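Local structure of Atu0111 protein (Agrobacterium tumefaciens, 2FSQ) at residues 99-104 / 109-114; 117-122 / 234-239; 133-138 / 207-212. The protein is of unknown function but probably shares the two-lobed alpha-beta fold of the 2H phosphoesterase superfamily. All blocks are in the same frame, centred on the assembly; numbering follows the deposited sequence.

Interaction 1: residues 99-104 / 109-114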
loop_
_atom_site.group_PDB
_atom_site.type_symbol
_atom_site.label_atom_id
_atom_site.label_comp_id
_atom_site.label_asym_id
_atom_site.label_seq_id
_atom_site.Cartn_x
_atom_site.Cartn_y
_atom_site.Cartn_z
ATOM N N PRO A 99 -10.257 -13.190 -9.953
ATOM C CA PRO A 99 -8.902 -13.702 -9.847
ATOM C C PRO A 99 -8.139 -13.160 -8.639
ATOM O O PRO A 99 -6.903 -13.025 -8.700
ATOM C CB PRO A 99 -8.257 -13.178 -11.130
ATOM C CG PRO A 99 -8.855 -11.830 -11.274
ATOM C CD PRO A 99 -10.298 -11.971 -10.786
ATOM N N TYR A 100 -8.855 -12.867 -7.557
ATOM C CA TYR A 100 -8.235 -12.321 -6.339
ATOM C C TYR A 100 -8.115 -13.387 -5.253
ATOM O O TYR A 100 -7.880 -13.074 -4.084
ATOM C CB TYR A 100 -9.053 -11.124 -5.824
ATOM C CG TYR A 100 -9.351 -10.099 -6.882
ATOM C CD1 TYR A 100 -10.559 -10.128 -7.578
ATOM C CD2 TYR A 100 -8.396 -9.159 -7.253
ATOM C CE1 TYR A 100 -10.829 -9.195 -8.574
ATOM C CE2 TYR A 100 -8.645 -8.242 -8.252
ATOM C CZ TYR A 100 -9.853 -8.274 -8.924
ATOM O OH TYR A 100 -10.089 -7.341 -9.910
ATOM N N TRP A 101 -8.281 -14.641 -5.659
ATOM C CA TRP A 101 -8.371 -15.785 -4.758
ATOM C C TRP A 101 -7.793 -16.978 -5.519
ATOM O O TRP A 101 -7.932 -17.044 -6.741
ATOM C CB TRP A 101 -9.840 -16.042 -4.455
ATOM C CG TRP A 101 -10.134 -16.884 -3.268
ATOM C CD1 TRP A 101 -10.303 -18.249 -3.236
ATOM C CD2 TRP A 101 -10.340 -16.424 -1.928
ATOM N NE1 TRP A 101 -10.593 -18.648 -1.962
ATOM C CE2 TRP A 101 -10.616 -17.557 -1.131
ATOM C CE3 TRP A 101 -10.327 -15.157 -1.319
ATOM C CZ2 TRP A 101 -10.857 -17.461 0.246
ATOM C CZ3 TRP A 101 -10.571 -15.073 0.048
ATOM C CH2 TRP A 101 -10.836 -16.213 0.809
ATOM N N PRO A 102 -7.142 -17.921 -4.810
ATOM C CA PRO A 102 -6.650 -19.095 -5.526
ATOM C C PRO A 102 -7.795 -20.001 -5.960
ATOM O O PRO A 102 -8.633 -20.324 -5.137
ATOM C CB PRO A 102 -5.777 -19.804 -4.491
ATOM C CG PRO A 102 -6.303 -19.405 -3.178
ATOM C CD PRO A 102 -6.809 -17.966 -3.375
ATOM N N GLN A 103 -7.832 -20.406 -7.230
ATOM C CA GLN A 103 -8.933 -21.265 -7.677
ATOM C C GLN A 103 -8.972 -22.615 -6.963
ATOM O O GLN A 103 -10.016 -23.247 -6.916
ATOM C CB GLN A 103 -8.915 -21.479 -9.186
ATOM C CG GLN A 103 -10.223 -22.093 -9.728
ATOM C CD GLN A 103 -10.374 -21.974 -11.224
ATOM O OE1 GLN A 103 -9.392 -21.903 -11.964
ATOM N NE2 GLN A 103 -11.609 -21.974 -11.683
ATOM N N THR A 104 -7.851 -23.041 -6.392
ATOM C CA THR A 104 -7.820 -24.320 -5.668
ATOM C C THR A 104 -8.561 -24.295 -4.329
ATOM O O THR A 104 -8.804 -25.353 -3.743
ATOM C CB THR A 104 -6.384 -24.735 -5.378
ATOM O OG1 THR A 104 -5.767 -23.696 -4.614
ATOM C CG2 THR A 104 -5.616 -24.922 -6.671
ATOM N N THR A 109 -13.609 -20.207 2.231
ATOM C CA THR A 109 -12.577 -20.670 3.170
ATOM C C THR A 109 -12.299 -19.564 4.179
ATOM O O THR A 109 -12.096 -18.405 3.777
ATOM C CB THR A 109 -11.265 -21.012 2.444
ATOM O OG1 THR A 109 -11.522 -22.017 1.460
ATOM C CG2 THR A 109 -10.172 -21.497 3.427
ATOM N N PRO A 110 -12.295 -19.895 5.486
ATOM C CA PRO A 110 -11.917 -18.881 6.476
ATOM C C PRO A 110 -10.540 -18.285 6.173
ATOM O O PRO A 110 -9.633 -19.002 5.737
ATOM C CB PRO A 110 -11.877 -19.670 7.783
ATOM C CG PRO A 110 -12.877 -20.786 7.547
ATOM C CD PRO A 110 -12.631 -21.186 6.132
ATOM N N ILE A 111 -10.410 -16.974 6.367
ATOM C CA ILE A 111 -9.140 -16.293 6.126
ATOM C C ILE A 111 -7.964 -17.002 6.827
ATOM O O ILE A 111 -6.926 -17.216 6.215
ATOM C CB ILE A 111 -9.221 -14.779 6.495
ATOM C CG1 ILE A 111 -10.273 -14.055 5.641
ATOM C CG2 ILE A 111 -7.850 -14.095 6.332
ATOM C CD1 ILE A 111 -10.007 -14.075 4.139
ATOM N N ASP A 112 -8.149 -17.438 8.075
ATOM C CA ASP A 112 -7.048 -18.115 8.782
ATOM C C ASP A 112 -6.580 -19.415 8.122
ATOM O O ASP A 112 -5.385 -19.741 8.169
ATOM C CB ASP A 112 -7.406 -18.381 10.245
ATOM C CG ASP A 112 -7.291 -17.143 11.117
ATOM O OD1 ASP A 112 -6.814 -16.074 10.644
ATOM O OD2 ASP A 112 -7.667 -17.251 12.308
ATOM N N ALA A 113 -7.509 -20.168 7.524
ATOM C CA ALA A 113 -7.135 -21.369 6.781
ATOM C C ALA A 113 -6.377 -21.047 5.493
ATOM O O ALA A 113 -5.487 -21.779 5.086
ATOM C CB ALA A 113 -8.361 -22.271 6.513
ATOM N N VAL A 114 -6.711 -19.929 4.847
ATOM C CA VAL A 114 -5.934 -19.525 3.679
ATOM C C VAL A 114 -4.496 -19.153 4.106
ATOM O O VAL A 114 -3.524 -19.517 3.440
ATOM C CB VAL A 114 -6.588 -18.355 2.900
ATOM C CG1 VAL A 114 -5.800 -18.089 1.640
ATOM C CG2 VAL A 114 -8.062 -18.672 2.548
#

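Interaction 2: residues 117-122 / 234-239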
loop_
_atom_site.group_PDB
_atom_site.type_symbol
_atom_site.label_atom_id
_atom_site.label_comp_id
_atom_site.label_asym_id
_atom_site.label_seq_id
_atom_site.Cartn_x
_atom_site.Cartn_y
_atom_site.Cartn_z
ATOM N N TYR A 117 -2.515 -22.333 4.532
ATOM C CA TYR A 117 -2.186 -22.907 3.217
ATOM C C TYR A 117 -0.977 -22.198 2.621
ATOM O O TYR A 117 -0.037 -22.842 2.141
ATOM C CB TYR A 117 -3.429 -22.866 2.302
ATOM C CG TYR A 117 -3.269 -23.132 0.800
ATOM C CD1 TYR A 117 -3.218 -24.439 0.289
ATOM C CD2 TYR A 117 -3.276 -22.081 -0.115
ATOM C CE1 TYR A 117 -3.127 -24.678 -1.108
ATOM C CE2 TYR A 117 -3.191 -22.305 -1.504
ATOM C CZ TYR A 117 -3.120 -23.603 -2.001
ATOM O OH TYR A 117 -3.034 -23.815 -3.390
ATOM N N TYR A 118 -0.976 -20.870 2.711
ATOM C CA TYR A 118 0.121 -20.093 2.194
ATOM C C TYR A 118 1.406 -20.174 3.024
ATOM O O TYR A 118 2.500 -20.252 2.455
ATOM C CB TYR A 118 -0.319 -18.646 2.035
ATOM C CG TYR A 118 -1.239 -18.412 0.862
ATOM C CD1 TYR A 118 -1.105 -19.129 -0.327
ATOM C CD2 TYR A 118 -2.191 -17.406 0.916
ATOM C CE1 TYR A 118 -1.941 -18.891 -1.410
ATOM C CE2 TYR A 118 -3.021 -17.143 -0.163
ATOM C CZ TYR A 118 -2.890 -17.885 -1.315
ATOM O OH TYR A 118 -3.687 -17.602 -2.391
ATOM N N ARG A 119 1.280 -20.127 4.349
ATOM C CA ARG A 119 2.459 -20.270 5.221
ATOM C C ARG A 119 3.222 -21.551 4.877
ATOM O O ARG A 119 4.459 -21.559 4.829
ATOM C CB ARG A 119 2.061 -20.256 6.699
ATOM C CG ARG A 119 3.251 -20.200 7.659
ATOM C CD ARG A 119 2.900 -20.810 9.003
ATOM N NE ARG A 119 2.244 -19.880 9.927
ATOM C CZ ARG A 119 2.884 -19.077 10.779
ATOM N NH1 ARG A 119 4.211 -19.052 10.822
ATOM N NH2 ARG A 119 2.190 -18.294 11.594
ATOM N N ASP A 120 2.470 -22.619 4.608
ATOM C CA ASP A 120 3.037 -23.901 4.199
ATOM C C ASP A 120 3.662 -23.826 2.811
ATOM O O ASP A 120 4.792 -24.253 2.611
ATOM C CB ASP A 120 1.972 -25.004 4.236
ATOM C CG ASP A 120 2.477 -26.323 3.663
ATOM O OD1 ASP A 120 3.559 -26.793 4.087
ATOM O OD2 ASP A 120 1.793 -26.882 2.785
ATOM N N ARG A 121 2.926 -23.272 1.852
ATOM C CA ARG A 121 3.418 -23.176 0.490
ATOM C C ARG A 121 4.656 -22.304 0.419
ATOM O O ARG A 121 5.579 -22.604 -0.340
ATOM C CB ARG A 121 2.344 -22.599 -0.431
ATOM C CG ARG A 121 1.275 -23.578 -0.784
ATOM C CD ARG A 121 0.227 -22.929 -1.660
ATOM N NE ARG A 121 0.680 -22.672 -3.024
ATOM C CZ ARG A 121 0.843 -23.599 -3.964
ATOM N NH1 ARG A 121 0.634 -24.882 -3.691
ATOM N NH2 ARG A 121 1.242 -23.243 -5.177
ATOM N N LEU A 122 4.674 -21.234 1.213
ATOM C CA LEU A 122 5.779 -20.263 1.177
ATOM C C LEU A 122 7.048 -20.712 1.907
ATOM O O LEU A 122 8.056 -19.992 1.900
ATOM C CB LEU A 122 5.322 -18.904 1.705
ATOM C CG LEU A 122 4.303 -18.177 0.813
ATOM C CD1 LEU A 122 3.563 -17.118 1.621
ATOM C CD2 LEU A 122 4.975 -17.594 -0.434
ATOM N N GLU A 234 3.915 -9.956 10.966
ATOM C CA GLU A 234 4.803 -10.756 10.130
ATOM C C GLU A 234 4.796 -12.222 10.537
ATOM O O GLU A 234 5.021 -12.562 11.708
ATOM C CB GLU A 234 6.236 -10.216 10.152
ATOM C CG GLU A 234 6.387 -8.801 9.606
ATOM C CD GLU A 234 7.834 -8.407 9.424
ATOM O OE1 GLU A 234 8.702 -9.010 10.098
ATOM O OE2 GLU A 234 8.111 -7.479 8.635
ATOM N N LEU A 235 4.554 -13.083 9.558
ATOM C CA LEU A 235 4.520 -14.528 9.804
ATOM C C LEU A 235 5.717 -15.240 9.183
ATOM O O LEU A 235 6.321 -16.119 9.811
ATOM C CB LEU A 235 3.202 -15.138 9.287
ATOM C CG LEU A 235 1.900 -14.562 9.854
ATOM C CD1 LEU A 235 0.690 -15.194 9.171
ATOM C CD2 LEU A 235 1.803 -14.711 11.382
ATOM N N VAL A 236 6.065 -14.872 7.947
ATOM C CA VAL A 236 7.210 -15.465 7.262
ATOM C C VAL A 236 8.026 -14.350 6.643
ATOM O O VAL A 236 7.515 -13.604 5.809
ATOM C CB VAL A 236 6.798 -16.429 6.120
ATOM C CG1 VAL A 236 8.034 -17.083 5.491
ATOM C CG2 VAL A 236 5.827 -17.503 6.603
ATOM N N VAL A 237 9.287 -14.231 7.056
ATOM C CA VAL A 237 10.165 -13.196 6.523
ATOM C C VAL A 237 11.057 -13.775 5.423
ATOM O O VAL A 237 11.700 -14.828 5.601
ATOM C CB VAL A 237 11.035 -12.564 7.650
ATOM C CG1 VAL A 237 11.975 -11.518 7.067
ATOM C CG2 VAL A 237 10.132 -11.961 8.711
ATOM N N PHE A 238 11.125 -13.072 4.298
ATOM C CA PHE A 238 11.926 -13.525 3.173
ATOM C C PHE A 238 13.236 -12.753 3.147
ATOM O O PHE A 238 13.471 -11.925 2.271
ATOM C CB PHE A 238 11.131 -13.373 1.862
ATOM C CG PHE A 238 9.794 -14.068 1.897
ATOM C CD1 PHE A 238 9.725 -15.456 1.922
ATOM C CD2 PHE A 238 8.610 -13.332 1.938
ATOM C CE1 PHE A 238 8.493 -16.103 1.962
ATOM C CE2 PHE A 238 7.375 -13.968 1.980
ATOM C CZ PHE A 238 7.316 -15.349 1.994
ATOM N N ASP A 239 14.074 -13.015 4.156
ATOM C CA ASP A 239 15.339 -12.303 4.316
ATOM C C ASP A 239 16.518 -13.167 3.889
ATOM O O ASP A 239 16.351 -14.100 3.096
ATOM C CB ASP A 239 15.515 -11.761 5.748
ATOM C CG ASP A 239 15.464 -12.844 6.822
ATOM O OD1 ASP A 239 15.190 -14.028 6.513
ATOM O OD2 ASP A 239 15.702 -12.489 8.000
#

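Interaction 3: residues 133-138 / 207-212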
loop_
_atom_site.group_PDB
_atom_site.type_symbol
_atom_site.label_atom_id
_atom_site.label_comp_id
_atom_site.label_asym_id
_atom_site.label_seq_id
_atom_site.Cartn_x
_atom_site.Cartn_y
_atom_site.Cartn_z
HETATM N N MSE A 133 14.075 0.708 -3.654
HETATM C CA MSE A 133 12.982 1.489 -4.224
HETATM C C MSE A 133 13.187 2.964 -3.903
HETATM O O MSE A 133 13.855 3.302 -2.908
HETATM C CB MSE A 133 11.625 1.030 -3.656
HETATM C CG MSE A 133 11.378 -0.475 -3.724
HETATM SE SE MSE A 133 11.163 -1.147 -5.543
HETATM C CE MSE A 133 9.437 -0.387 -6.031
ATOM N N ARG A 134 12.612 3.834 -4.720
ATOM C CA ARG A 134 12.663 5.290 -4.504
ATOM C C ARG A 134 11.278 5.868 -4.725
ATOM O O ARG A 134 10.455 5.292 -5.460
ATOM C CB ARG A 134 13.672 5.996 -5.418
ATOM C CG ARG A 134 13.385 5.853 -6.873
ATOM C CD ARG A 134 14.508 6.541 -7.611
ATOM N NE ARG A 134 14.512 6.239 -9.034
ATOM C CZ ARG A 134 14.042 7.072 -9.947
ATOM N NH1 ARG A 134 13.506 8.233 -9.570
ATOM N NH2 ARG A 134 14.091 6.736 -11.224
ATOM N N VAL A 135 11.013 7.012 -4.096
ATOM C CA VAL A 135 9.733 7.706 -4.261
ATOM C C VAL A 135 9.744 8.611 -5.493
ATOM O O VAL A 135 10.655 9.424 -5.670
ATOM C CB VAL A 135 9.325 8.503 -2.982
ATOM C CG1 VAL A 135 10.328 9.623 -2.647
ATOM C CG2 VAL A 135 7.887 9.061 -3.106
ATOM N N THR A 136 8.726 8.465 -6.338
ATOM C CA THR A 136 8.644 9.209 -7.592
ATOM C C THR A 136 7.471 10.180 -7.640
ATOM O O THR A 136 7.450 11.065 -8.493
ATOM C CB THR A 136 8.550 8.265 -8.786
ATOM O OG1 THR A 136 7.427 7.404 -8.603
ATOM C CG2 THR A 136 9.799 7.400 -8.852
ATOM N N GLY A 137 6.504 10.040 -6.729
ATOM C CA GLY A 137 5.343 10.938 -6.745
ATOM C C GLY A 137 4.695 10.950 -5.386
ATOM O O GLY A 137 4.892 10.024 -4.603
ATOM N N LEU A 138 3.896 11.986 -5.134
ATOM C CA LEU A 138 3.103 12.111 -3.907
ATOM C C LEU A 138 1.695 12.504 -4.267
ATOM O O LEU A 138 1.469 13.310 -5.167
ATOM C CB LEU A 138 3.662 13.196 -2.976
ATOM C CG LEU A 138 4.805 12.985 -2.005
ATOM C CD1 LEU A 138 4.901 14.196 -1.087
ATOM C CD2 LEU A 138 4.585 11.725 -1.200
ATOM N N GLU A 207 9.853 16.897 -3.273
ATOM C CA GLU A 207 11.276 17.190 -3.447
ATOM C C GLU A 207 12.039 17.109 -2.121
ATOM O O GLU A 207 13.178 16.636 -2.092
ATOM C CB GLU A 207 11.522 18.495 -4.218
ATOM C CG GLU A 207 10.952 19.778 -3.627
ATOM C CD GLU A 207 11.588 21.051 -4.218
ATOM O OE1 GLU A 207 12.491 20.940 -5.086
ATOM O OE2 GLU A 207 11.181 22.166 -3.815
ATOM N N LYS A 208 11.396 17.518 -1.027
ATOM C CA LYS A 208 11.989 17.422 0.306
ATOM C C LYS A 208 12.193 15.955 0.704
ATOM O O LYS A 208 13.243 15.587 1.240
ATOM C CB LYS A 208 11.136 18.172 1.341
ATOM C CG LYS A 208 11.659 18.142 2.771
ATOM C CD LYS A 208 10.722 18.861 3.724
ATOM C CE LYS A 208 11.242 18.781 5.144
ATOM N NZ LYS A 208 10.395 19.515 6.111
ATOM N N LEU A 209 11.199 15.123 0.415
ATOM C CA LEU A 209 11.269 13.707 0.743
ATOM C C LEU A 209 12.344 12.980 -0.071
ATOM O O LEU A 209 13.082 12.151 0.476
ATOM C CB LEU A 209 9.893 13.056 0.525
ATOM C CG LEU A 209 9.781 11.574 0.830
ATOM C CD1 LEU A 209 10.124 11.262 2.273
ATOM C CD2 LEU A 209 8.376 11.115 0.522
ATOM N N ARG A 210 12.423 13.279 -1.367
ATOM C CA ARG A 210 13.434 12.672 -2.245
ATOM C C ARG A 210 14.859 12.977 -1.792
ATOM O O ARG A 210 15.756 12.135 -1.907
ATOM C CB ARG A 210 13.238 13.114 -3.695
ATOM C CG ARG A 210 12.058 12.439 -4.386
ATOM C CD ARG A 210 11.906 12.962 -5.810
ATOM N NE ARG A 210 12.963 12.435 -6.665
ATOM C CZ ARG A 210 13.581 13.114 -7.628
ATOM N NH1 ARG A 210 13.260 14.385 -7.877
ATOM N NH2 ARG A 210 14.524 12.518 -8.346
ATOM N N VAL A 211 15.072 14.175 -1.260
ATOM C CA VAL A 211 16.382 14.527 -0.707
ATOM C C VAL A 211 16.652 13.827 0.621
ATOM O O VAL A 211 17.759 13.334 0.862
ATOM C CB VAL A 211 16.535 16.061 -0.555
ATOM C CG1 VAL A 211 17.819 16.413 0.210
ATOM C CG2 VAL A 211 16.531 16.737 -1.931
ATOM N N ALA A 212 15.646 13.788 1.488
ATOM C CA ALA A 212 15.815 13.217 2.822
ATOM C C ALA A 212 15.897 11.702 2.802
ATOM O O ALA A 212 16.526 11.091 3.681
ATOM C CB ALA A 212 14.682 13.654 3.739
HETATM O O HOH W 1 13.302 9.623 -6.601
#

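Interaction 1: residues 99-104 / 109-114
The carbonyl oxygen of Thr109 lies in the plane of the Trp101 indole, at the edge of its six-membered ring, with Thr109 O 3.9 Å from Trp101 CZ2. This approach is edge-on contact and not a bond; the oxygen's hydrogen bond comes from Arg96 NH1, so a guanidinium N-H and an aromatic rim share one carbonyl. Further round the same rim, Ile111 CD1 comes in near the ring plane, 4.0 Å from Trp101 CH2. The third neighbour is Val114 CG2, 3.8 Å from Trp101 CZ2, which meets the indole obliquely. Three residues of 109-114 thus gather on just two carbons of the six-membered ring, CZ2 and CH2. The indole reaches them with CG opposite its own N and beside its carbonyl carbon (chi1 -162°), which carries the ring's far end across to the helix start. On the receiving side, Pro110 is the N-cap residue of helix 111-121, and its carbonyl takes the first-turn bond, with Val114 N 3.2 Å from Pro110 O. That turn puts Ile111 and Val114 on the flank of the helix that meets the tryptophan, while Val91 of strand 84-92 lies against both Trp101 and Val114 from the sheet. The polar ends are dealt with in the intervening loop: Thr109 OG1 bonds to Pro106 O, and the same carbonyl, together with Leu105 O, receives weak hydrogen bonds from Trp101 NE1. The indole is therefore divided in its chemistry. Its N-H edge is tied, loosely, to the loop joining the two segments, whereas its hydrocarbon edge meets the helix through van der Waals contact alone, so the direct hold here depends on shape more than on polar bonding.

Interaction 2: residues 117-122 / 234-239
Arg119 reaches from helix 111-121 to two consecutive residues of strand 233-237. Its aliphatic part touches Val236, with Arg119 CG 3.9 Å from Val236 CG2, and its charged end runs on over Leu235. There Arg119 NH2 sits 3.6 Å from Leu235 CD2, while Leu235 CB lies under one face of the guanidinium, 3.9 Å from its plane and offset toward the rim. The chain gets into this position by leaving the helix with CG opposite the backbone N (chi1 -172°) and then bending at chi3 (-85°), which lays the flat group over the leucine; the two side chains cross at about a right angle. A second point of touch lies at the end of the helix. Leu122 turns its isobutyl group onto the outer tip of the Phe238 ring, Leu122 CD2 to Phe238 CZ being 4.1 Å, and Leu122 O lies in the ring plane at its edge, 3.9 Å from Phe238 CE1. Both neighbouring strand residues can face the helix because the strand carries a classic beta bulge, Leu235 and Val236 together facing Phe223 of strand 222-226; this is an outermost strand of the four-stranded antiparallel sheet, and the helix packs beside it. Behind the first shell, Leu122 is set by the last turn of the helix, its N 2.7 Å from Tyr118 O, and its side chain also rests on Phe223, Phe163 and Phe166. Phe238 has Val236 O over one face and meets Phe163 edge-to-face, with Phe125 against it at an inclined angle. Farther out, Tyr118 OH is hydrogen-bonded to Phe167 O and Arg121 NE to Phe166 O, both acceptors lying in the last turn of helix 150-167.

Interaction 3: residues 133-138 / 207-212
Two guanidinium groups, those of Arg134 and Arg210, share one water, which lies in the plane and at the edge of each, while Val135 O approaches the Arg210 group obliquely. The water accepts from Arg210 NE at 2.8 Å and, over a longer 3.3 Å, from Arg134 NH1. It gives a proton back to the strand, its oxygen 2.8 Å from Val135 O. One molecule therefore links both arginines to a backbone carbonyl. The like charges remain near each other, Arg134 NH1 and Arg210 NH2 being 4.6 Å apart, an approach that would probably be unfavourable by itself and that the shared water may help to screen; Arg134 NE has a further partner in Ala148 O. Below the charged ends the contact is hydrocarbon. Val135 is modelled in two conformations; in the one described, CG1 sits between the backbone N and the carbonyl carbon (chi1 63°) and points at the helix, and its contacts hold for that conformer alone and are less certain. In it, Arg210 CG lies 3.7 Å from Val135 CG1, and Leu209 CD2 meets Val135 CG1 at 4.0 Å, the valine and leucine crossing at about a right angle. A bend at chi3 (73°) brings Arg210 NE round to the water. Deeper in, Leu138 CD2 reaches the same Leu209 methyl, and Met143, Ala58 and Thr62 close around Leu209. The segment 207-212 runs nearly antiparallel to 133-138, at 170°, the two segment axes approaching to 8.8 Å. Strand 133-139, with a classic bulge at Thr136 and Gly137, is an outer strand of a three-stranded antiparallel sheet, and helix 195-212 covers a face of that sheet, consistent with one lobe of the two-lobed 2H fold.

How the interactions relate
Interactions 1 and 2 share helix 111-121, the first at its start and the second at its end, and they touch directly: Thr104 OG1 and Tyr117 OH probably hydrogen-bond, and Pro102 packs on the Tyr118 hydroxyl. Interaction 3 lies on the other side of the chain's centre from interaction 1, about 36 Å away between centres, and joins strand 133-139 to helix 195-212, elements that neither other contact uses. Interactions 1 and 3 are partly buried, interaction 2 lies at the surface. Exposed arginines flank interactions 2 and 3, with buried leucines set inward, Leu122 in one and Leu209 in the other; in interaction 1 a buried indole takes the central place.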